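Local coordinates for phosphogluconate dehydrogenase NAD-binding putative C-terminal domain-containing protein (Sinorhizobium meliloti, PDB 4EZB) that is of unknown function but is probably an oxidoreductase related to the NAD-binding phosphogluconate dehydrogenases, at residues Met201-Leu213 and Trp238-Phe250. Residues are numbered along the deposited sequence; the frame is centred on the assembly and turned at random.
Sequences MIKGVEALLIEAL and WRDVADYYLSRTF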
HETATM    1  N   MSE A 201       6.039   3.874  -1.501  1.00 47.91           N
HETATM    2  CA  MSE A 201       5.843   2.434  -1.655  1.00 50.93           C
HETATM    3  C   MSE A 201       6.202   1.697  -0.394  1.00 44.66           C
HETATM    4  O   MSE A 201       5.484   0.799   0.040  1.00 46.85           O
HETATM    5  CB  MSE A 201       6.734   1.957  -2.791  1.00 64.12           C
HETATM    6  CG  MSE A 201       6.135   2.313  -4.154  1.00 80.00           C
HETATM    7 SE   MSE A 201       4.355   1.487  -4.437  1.00 92.91          SE
HETATM    8  CE  MSE A 201       4.666  -0.371  -3.828  1.00 81.95           C
ATOM      9  N   ILE A 202       7.310   2.089   0.218  1.00 38.68           N
ATOM     10  CA  ILE A 202       7.866   1.350   1.337  1.00 40.95           C
ATOM     11  C   ILE A 202       7.019   1.534   2.600  1.00 38.69           C
ATOM     12  O   ILE A 202       6.619   0.576   3.221  1.00 38.89           O
ATOM     13  CB  ILE A 202       9.353   1.732   1.579  1.00 45.83           C
ATOM     14  CG1 ILE A 202      10.210   1.434   0.314  1.00 45.96           C
ATOM     15  CG2 ILE A 202       9.873   1.034   2.824  1.00 45.15           C
ATOM     16  CD1 ILE A 202      11.665   1.880   0.384  1.00 44.84           C
ATOM     17  N   LYS A 203       6.745   2.777   2.947  1.00 36.08           N
ATOM     18  CA  LYS A 203       5.896   3.105   4.084  1.00 37.55           C
ATOM     19  C   LYS A 203       4.398   2.913   3.833  1.00 35.01           C
ATOM     20  O   LYS A 203       3.599   2.792   4.797  1.00 34.60           O
ATOM     21  CB  LYS A 203       6.150   4.555   4.501  1.00 39.83           C
ATOM     22  CG  LYS A 203       7.253   4.714   5.548  1.00 46.45           C
ATOM     23  CD  LYS A 203       8.645   4.702   4.947  1.00 50.74           C
ATOM     24  CE  LYS A 203       9.620   5.541   5.771  1.00 53.66           C
ATOM     25  NZ  LYS A 203      10.810   5.788   4.916  1.00 54.88           N
ATOM     26  N   GLY A 204       4.023   2.942   2.557  1.00 30.85           N
ATOM     27  CA  GLY A 204       2.674   2.646   2.125  1.00 29.67           C
ATOM     28  C   GLY A 204       2.396   1.195   2.421  1.00 29.29           C
ATOM     29  O   GLY A 204       1.370   0.856   3.003  1.00 29.96           O
ATOM     30  N   VAL A 205       3.315   0.329   2.028  1.00 27.33           N
ATOM     31  CA  VAL A 205       3.168  -1.073   2.344  1.00 30.95           C
ATOM     32  C   VAL A 205       3.091  -1.389   3.838  1.00 31.98           C
ATOM     33  O   VAL A 205       2.337  -2.275   4.265  1.00 32.21           O
ATOM     34  CB  VAL A 205       4.316  -1.908   1.738  1.00 34.50           C
ATOM     35  CG1 VAL A 205       4.379  -3.271   2.398  1.00 34.91           C
ATOM     36  CG2 VAL A 205       4.091  -2.088   0.244  1.00 37.49           C
ATOM     37  N   GLU A 206       3.928  -0.708   4.617  1.00 32.23           N
ATOM     38  CA  GLU A 206       3.950  -0.871   6.055  1.00 34.69           C
ATOM     39  C   GLU A 206       2.601  -0.452   6.652  1.00 32.70           C
ATOM     40  O   GLU A 206       2.047  -1.137   7.511  1.00 32.51           O
ATOM     41  CB  GLU A 206       5.083  -0.002   6.603  1.00 41.95           C
ATOM     42  CG  GLU A 206       5.166   0.181   8.112  1.00 45.79           C
ATOM     43  CD  GLU A 206       6.225   1.231   8.512  1.00 53.74           C
ATOM     44  OE1 GLU A 206       6.887   1.807   7.623  1.00 54.36           O
ATOM     45  OE2 GLU A 206       6.399   1.512   9.724  1.00 55.81           O
ATOM     46  N   ALA A 207       2.099   0.690   6.204  1.00 29.82           N
ATOM     47  CA  ALA A 207       0.787   1.206   6.599  1.00 30.48           C
ATOM     48  C   ALA A 207      -0.352   0.248   6.194  1.00 34.36           C
ATOM     49  O   ALA A 207      -1.276   0.019   6.982  1.00 35.36           O
ATOM     50  CB  ALA A 207       0.562   2.569   5.950  1.00 29.03           C
ATOM     51  N   LEU A 208      -0.293  -0.298   4.971  1.00 33.77           N
ATOM     52  CA  LEU A 208      -1.327  -1.257   4.519  1.00 35.53           C
ATOM     53  C   LEU A 208      -1.346  -2.501   5.393  1.00 35.99           C
ATOM     54  O   LEU A 208      -2.406  -2.984   5.775  1.00 35.15           O
ATOM     55  CB  LEU A 208      -1.152  -1.692   3.052  1.00 34.07           C
ATOM     56  CG  LEU A 208      -1.380  -0.689   1.930  1.00 38.60           C
ATOM     57  CD1 LEU A 208      -0.805  -1.248   0.610  1.00 37.49           C
ATOM     58  CD2 LEU A 208      -2.876  -0.373   1.829  1.00 37.22           C
ATOM     59  N   LEU A 209      -0.169  -3.021   5.713  1.00 36.63           N
ATOM     60  CA  LEU A 209      -0.112  -4.161   6.650  1.00 36.10           C
ATOM     61  C   LEU A 209      -0.708  -3.790   8.000  1.00 37.93           C
ATOM     62  O   LEU A 209      -1.417  -4.590   8.619  1.00 37.11           O
ATOM     63  CB  LEU A 209       1.314  -4.678   6.815  1.00 34.84           C
ATOM     64  CG  LEU A 209       1.851  -5.408   5.567  1.00 35.76           C
ATOM     65  CD1 LEU A 209       3.370  -5.391   5.557  1.00 35.75           C
ATOM     66  CD2 LEU A 209       1.368  -6.851   5.456  1.00 35.54           C
ATOM     67  N   ILE A 210      -0.457  -2.570   8.460  1.00 38.74           N
ATOM     68  CA  ILE A 210      -0.990  -2.193   9.771  1.00 39.65           C
ATOM     69  C   ILE A 210      -2.521  -2.199   9.696  1.00 38.04           C
ATOM     70  O   ILE A 210      -3.192  -2.781  10.567  1.00 36.22           O
ATOM     71  CB  ILE A 210      -0.473  -0.808  10.231  1.00 37.84           C
ATOM     72  CG1 ILE A 210       1.026  -0.851  10.575  1.00 38.06           C
ATOM     73  CG2 ILE A 210      -1.324  -0.235  11.376  1.00 34.83           C
ATOM     74  CD1 ILE A 210       1.655   0.544  10.721  1.00 36.52           C
ATOM     75  N   GLU A 211      -3.066  -1.576   8.646  1.00 38.19           N
ATOM     76  CA  GLU A 211      -4.532  -1.486   8.485  1.00 40.45           C
ATOM     77  C   GLU A 211      -5.184  -2.877   8.251  1.00 40.74           C
ATOM     78  O   GLU A 211      -6.137  -3.248   8.922  1.00 41.71           O
ATOM     79  CB  GLU A 211      -4.929  -0.454   7.397  1.00 43.59           C
ATOM     80  CG  GLU A 211      -6.437  -0.162   7.365  1.00 46.80           C
ATOM     81  CD  GLU A 211      -6.846   1.157   6.704  1.00 50.49           C
ATOM     82  OE1 GLU A 211      -7.775   1.135   5.856  1.00 52.20           O
ATOM     83  OE2 GLU A 211      -6.282   2.227   7.046  1.00 47.14           O
ATOM     84  N   ALA A 212      -4.643  -3.657   7.324  1.00 39.42           N
ATOM     85  CA  ALA A 212      -5.195  -4.973   7.015  1.00 36.52           C
ATOM     86  C   ALA A 212      -5.095  -5.924   8.202  1.00 36.67           C
ATOM     87  O   ALA A 212      -6.074  -6.574   8.555  1.00 37.62           O
ATOM     88  CB  ALA A 212      -4.469  -5.581   5.826  1.00 35.04           C
ATOM     89  N   LEU A 213      -3.903  -6.023   8.784  1.00 35.20           N
ATOM     90  CA  LEU A 213      -3.618  -7.021   9.804  1.00 38.16           C
ATOM     91  C   LEU A 213      -4.326  -6.801  11.141  1.00 39.75           C
ATOM     92  O   LEU A 213      -4.765  -7.759  11.770  1.00 39.46           O
ATOM     93  CB  LEU A 213      -2.107  -7.170  10.029  1.00 39.35           C
ATOM     94  CG  LEU A 213      -1.284  -7.822   8.916  1.00 40.00           C
ATOM     95  CD1 LEU A 213       0.063  -8.303   9.457  1.00 39.88           C
ATOM     96  CD2 LEU A 213      -2.029  -8.980   8.274  1.00 40.36           C
ATOM     97  N   TRP A 238       5.345 -12.917   3.062  1.00 44.05           N
ATOM     98  CA  TRP A 238       4.648 -11.763   3.630  1.00 38.61           C
ATOM     99  C   TRP A 238       4.697 -11.701   5.139  1.00 38.27           C
ATOM    100  O   TRP A 238       4.480 -10.641   5.744  1.00 37.97           O
ATOM    101  CB  TRP A 238       3.220 -11.702   3.098  1.00 37.60           C
ATOM    102  CG  TRP A 238       3.259 -11.215   1.700  1.00 37.64           C
ATOM    103  CD1 TRP A 238       3.433 -11.970   0.562  1.00 39.38           C
ATOM    104  CD2 TRP A 238       3.194  -9.859   1.278  1.00 37.96           C
ATOM    105  NE1 TRP A 238       3.456 -11.154  -0.543  1.00 39.83           N
ATOM    106  CE2 TRP A 238       3.316  -9.852  -0.135  1.00 39.80           C
ATOM    107  CE3 TRP A 238       3.038  -8.639   1.955  1.00 39.66           C
ATOM    108  CZ2 TRP A 238       3.273  -8.661  -0.895  1.00 42.09           C
ATOM    109  CZ3 TRP A 238       3.007  -7.453   1.204  1.00 40.24           C
ATOM    110  CH2 TRP A 238       3.113  -7.479  -0.208  1.00 41.60           C
ATOM    111  N   ARG A 239       4.993 -12.829   5.757  1.00 37.57           N
ATOM    112  CA  ARG A 239       5.144 -12.858   7.203  1.00 41.55           C
ATOM    113  C   ARG A 239       6.477 -12.211   7.603  1.00 41.77           C
ATOM    114  O   ARG A 239       6.510 -11.400   8.528  1.00 40.32           O
ATOM    115  CB  ARG A 239       4.954 -14.283   7.748  1.00 44.07           C
ATOM    116  CG  ARG A 239       3.482 -14.706   7.696  1.00 45.73           C
ATOM    117  CD  ARG A 239       3.307 -16.187   7.970  1.00 48.62           C
ATOM    118  NE  ARG A 239       1.905 -16.569   8.131  1.00 48.70           N
ATOM    119  CZ  ARG A 239       1.076 -16.858   7.129  1.00 49.28           C
ATOM    120  NH1 ARG A 239       1.477 -16.779   5.867  1.00 47.64           N
ATOM    121  NH2 ARG A 239      -0.177 -17.198   7.390  1.00 48.97           N
ATOM    122  N   ASP A 240       7.550 -12.532   6.875  1.00 41.84           N
ATOM    123  CA  ASP A 240       8.824 -11.810   6.989  1.00 43.49           C
ATOM    124  C   ASP A 240       8.635 -10.324   6.724  1.00 42.13           C
ATOM    125  O   ASP A 240       9.180  -9.496   7.437  1.00 43.39           O
ATOM    126  CB  ASP A 240       9.859 -12.345   6.010  1.00 46.57           C
ATOM    127  CG  ASP A 240      10.294 -13.763   6.326  1.00 57.23           C
ATOM    128  OD1 ASP A 240      10.037 -14.275   7.441  1.00 56.70           O
ATOM    129  OD2 ASP A 240      10.910 -14.375   5.433  1.00 67.88           O
ATOM    130  N   VAL A 241       7.856  -9.972   5.712  1.00 40.36           N
ATOM    131  CA  VAL A 241       7.590  -8.550   5.466  1.00 39.83           C
ATOM    132  C   VAL A 241       6.895  -7.862   6.634  1.00 37.44           C
ATOM    133  O   VAL A 241       7.234  -6.723   6.993  1.00 38.41           O
ATOM    134  CB  VAL A 241       6.808  -8.330   4.145  1.00 37.56           C
ATOM    135  CG1 VAL A 241       6.364  -6.865   3.999  1.00 31.35           C
ATOM    136  CG2 VAL A 241       7.664  -8.772   2.960  1.00 38.68           C
ATOM    137  N   ALA A 242       5.908  -8.534   7.206  1.00 37.21           N
ATOM    138  CA  ALA A 242       5.133  -7.957   8.322  1.00 38.48           C
ATOM    139  C   ALA A 242       5.950  -7.907   9.602  1.00 39.47           C
ATOM    140  O   ALA A 242       5.844  -6.950  10.351  1.00 39.59           O
ATOM    141  CB  ALA A 242       3.834  -8.730   8.547  1.00 38.37           C
ATOM    142  N   ASP A 243       6.744  -8.954   9.851  1.00 40.06           N
ATOM    143  CA  ASP A 243       7.701  -8.973  10.952  1.00 43.11           C
ATOM    144  C   ASP A 243       8.603  -7.751  10.817  1.00 44.88           C
ATOM    145  O   ASP A 243       8.631  -6.891  11.701  1.00 48.27           O
ATOM    146  CB  ASP A 243       8.550 -10.254  10.913  1.00 42.36           C
ATOM    147  CG  ASP A 243       7.838 -11.455  11.528  1.00 46.48           C
ATOM    148  OD1 ASP A 243       6.856 -11.249  12.278  1.00 45.96           O
ATOM    149  OD2 ASP A 243       8.268 -12.607  11.259  1.00 48.14           O
ATOM    150  N   TYR A 244       9.285  -7.657   9.674  1.00 41.90           N
ATOM    151  CA  TYR A 244      10.271  -6.616   9.447  1.00 42.44           C
ATOM    152  C   TYR A 244       9.715  -5.200   9.565  1.00 40.88           C
ATOM    153  O   TYR A 244      10.297  -4.374  10.268  1.00 41.60           O
ATOM    154  CB  TYR A 244      10.978  -6.797   8.093  1.00 43.15           C
ATOM    155  CG  TYR A 244      12.077  -5.778   7.850  1.00 48.18           C
ATOM    156  CD1 TYR A 244      11.778  -4.501   7.349  1.00 47.26           C
ATOM    157  CD2 TYR A 244      13.412  -6.069   8.161  1.00 52.36           C
ATOM    158  CE1 TYR A 244      12.777  -3.556   7.141  1.00 49.24           C
ATOM    159  CE2 TYR A 244      14.420  -5.130   7.945  1.00 56.49           C
ATOM    160  CZ  TYR A 244      14.093  -3.876   7.437  1.00 58.05           C
ATOM    161  OH  TYR A 244      15.073  -2.925   7.230  1.00 64.72           O
ATOM    162  N   TYR A 245       8.628  -4.908   8.848  1.00 40.92           N
ATOM    163  CA  TYR A 245       8.098  -3.532   8.759  1.00 39.60           C
ATOM    164  C   TYR A 245       7.288  -3.051   9.962  1.00 40.43           C
ATOM    165  O   TYR A 245       7.247  -1.844  10.255  1.00 40.14           O
ATOM    166  CB  TYR A 245       7.332  -3.327   7.438  1.00 40.82           C
ATOM    167  CG  TYR A 245       8.328  -3.120   6.317  1.00 42.71           C
ATOM    168  CD1 TYR A 245       8.932  -1.870   6.129  1.00 41.85           C
ATOM    169  CD2 TYR A 245       8.731  -4.174   5.514  1.00 39.49           C
ATOM    170  CE1 TYR A 245       9.881  -1.673   5.144  1.00 42.64           C
ATOM    171  CE2 TYR A 245       9.691  -3.992   4.527  1.00 42.10           C
ATOM    172  CZ  TYR A 245      10.264  -2.742   4.338  1.00 42.43           C
ATOM    173  OH  TYR A 245      11.225  -2.554   3.359  1.00 41.11           O
ATOM    174  N   LEU A 246       6.608  -3.971  10.637  1.00 39.19           N
ATOM    175  CA  LEU A 246       5.935  -3.626  11.861  1.00 40.53           C
ATOM    176  C   LEU A 246       6.976  -3.351  12.959  1.00 41.11           C
ATOM    177  O   LEU A 246       6.760  -2.489  13.798  1.00 42.51           O
ATOM    178  CB  LEU A 246       4.977  -4.748  12.276  1.00 44.03           C
ATOM    179  CG  LEU A 246       3.471  -4.653  11.969  1.00 45.70           C
ATOM    180  CD1 LEU A 246       3.098  -3.705  10.846  1.00 46.40           C
ATOM    181  CD2 LEU A 246       2.894  -6.035  11.707  1.00 48.35           C
ATOM    182  N   SER A 247       8.114  -4.050  12.945  1.00 40.83           N
ATOM    183  CA  SER A 247       9.155  -3.767  13.943  1.00 42.96           C
ATOM    184  C   SER A 247       9.803  -2.411  13.668  1.00 43.72           C
ATOM    185  O   SER A 247      10.227  -1.716  14.591  1.00 48.49           O
ATOM    186  CB  SER A 247      10.195  -4.871  13.998  1.00 46.03           C
ATOM    187  OG  SER A 247      11.066  -4.735  12.912  1.00 48.94           O
ATOM    188  N   ARG A 248       9.836  -2.027  12.398  1.00 41.21           N
ATOM    189  CA  ARG A 248      10.219  -0.693  11.996  1.00 46.12           C
ATOM    190  C   ARG A 248       9.242   0.371  12.541  1.00 42.74           C
ATOM    191  O   ARG A 248       9.676   1.428  13.013  1.00 42.77           O
ATOM    192  CB  ARG A 248      10.289  -0.625  10.462  1.00 55.39           C
ATOM    193  CG  ARG A 248      11.617  -0.141   9.915  1.00 67.74           C
ATOM    194  CD  ARG A 248      12.776  -1.109  10.137  1.00 76.98           C
ATOM    195  NE  ARG A 248      14.014  -0.356  10.367  1.00 87.13           N
ATOM    196  CZ  ARG A 248      14.758   0.211   9.415  1.00 88.96           C
ATOM    197  NH1 ARG A 248      14.420   0.103   8.129  1.00 88.04           N
ATOM    198  NH2 ARG A 248      15.853   0.887   9.748  1.00 85.28           N
ATOM    199  N   THR A 249       7.936   0.106  12.456  1.00 42.08           N
ATOM    200  CA  THR A 249       6.920   0.992  13.063  1.00 43.11           C
ATOM    201  C   THR A 249       7.105   1.081  14.584  1.00 46.11           C
ATOM    202  O   THR A 249       6.985   2.164  15.164  1.00 47.98           O
ATOM    203  CB  THR A 249       5.478   0.526  12.792  1.00 43.85           C
ATOM    204  OG1 THR A 249       5.336   0.157  11.418  1.00 42.58           O
ATOM    205  CG2 THR A 249       4.455   1.635  13.129  1.00 40.94           C
ATOM    206  N   PHE A 250       7.399  -0.053  15.220  1.00 47.89           N
ATOM    207  CA  PHE A 250       7.623  -0.088  16.662  1.00 50.89           C
ATOM    208  C   PHE A 250       8.801   0.826  17.038  1.00 53.87           C
ATOM    209  O   PHE A 250       8.631   1.806  17.768  1.00 50.94           O
ATOM    210  CB  PHE A 250       7.864  -1.534  17.147  1.00 49.58           C
ATOM    211  CG  PHE A 250       8.192  -1.650  18.619  1.00 50.03           C
ATOM    212  CD1 PHE A 250       7.347  -1.110  19.590  1.00 50.61           C
ATOM    213  CD2 PHE A 250       9.332  -2.320  19.037  1.00 51.95           C
ATOM    214  CE1 PHE A 250       7.643  -1.217  20.940  1.00 50.34           C
ATOM    215  CE2 PHE A 250       9.635  -2.429  20.392  1.00 53.32           C
ATOM    216  CZ  PHE A 250       8.788  -1.878  21.341  1.00 51.23           C
TER
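The ring of Tyr245 is met obliquely by Ile202 and by CB of Glu206. The nearest approach is Ile202 CG2 to Tyr245 CE1, at 3.6 Å. One face of this ring carries Tyr244 CD1, 3.5 Å above its plane and over its centre. Val241 O lies in plane at the ring edge. Thr232 of the second subunit also packs on Tyr245. The Trp238 ring takes Leu209 at its edge, near the ring plane, with CD2 of Leu209 4.3 Å from CE3 of Trp238. NE1 of Trp238 is hydrogen-bonded to Phe233 O.

The contact joins helices 190-218 and 238-268 in the helical C-terminal part of the chain, close to the second subunit. The axes of 201-213 and 238-250 cross almost perpendicularly (-99°), 9.5 Å apart at closest approach. Leu209 comes nearly square on to Val241, with Leu209 CD1 3.7 Å from Val241 CG1. Ile210 and Leu246 run alongside in opposing senses, Ile210 CG1 3.5 Å from Leu246 CD1. Leu213 rests on Ala242 and Leu246.

Glu206 has CG anti to the backbone N (chi1 170°) and an extended chain, which carries its carboxylate to Thr249. Thr249 OG1 donates to Glu206 OE2; the modelled 2.4 Å is very short and its exact length doubtful. OE1 forms a salt bridge with Arg256. With an alanine here, Arg256 is likely to lose this counter-charge and the Thr249 hydroxyl this acceptor. An apolar seam thus adjoins one buried carboxylate, whose charge is likely to be offset by Arg256.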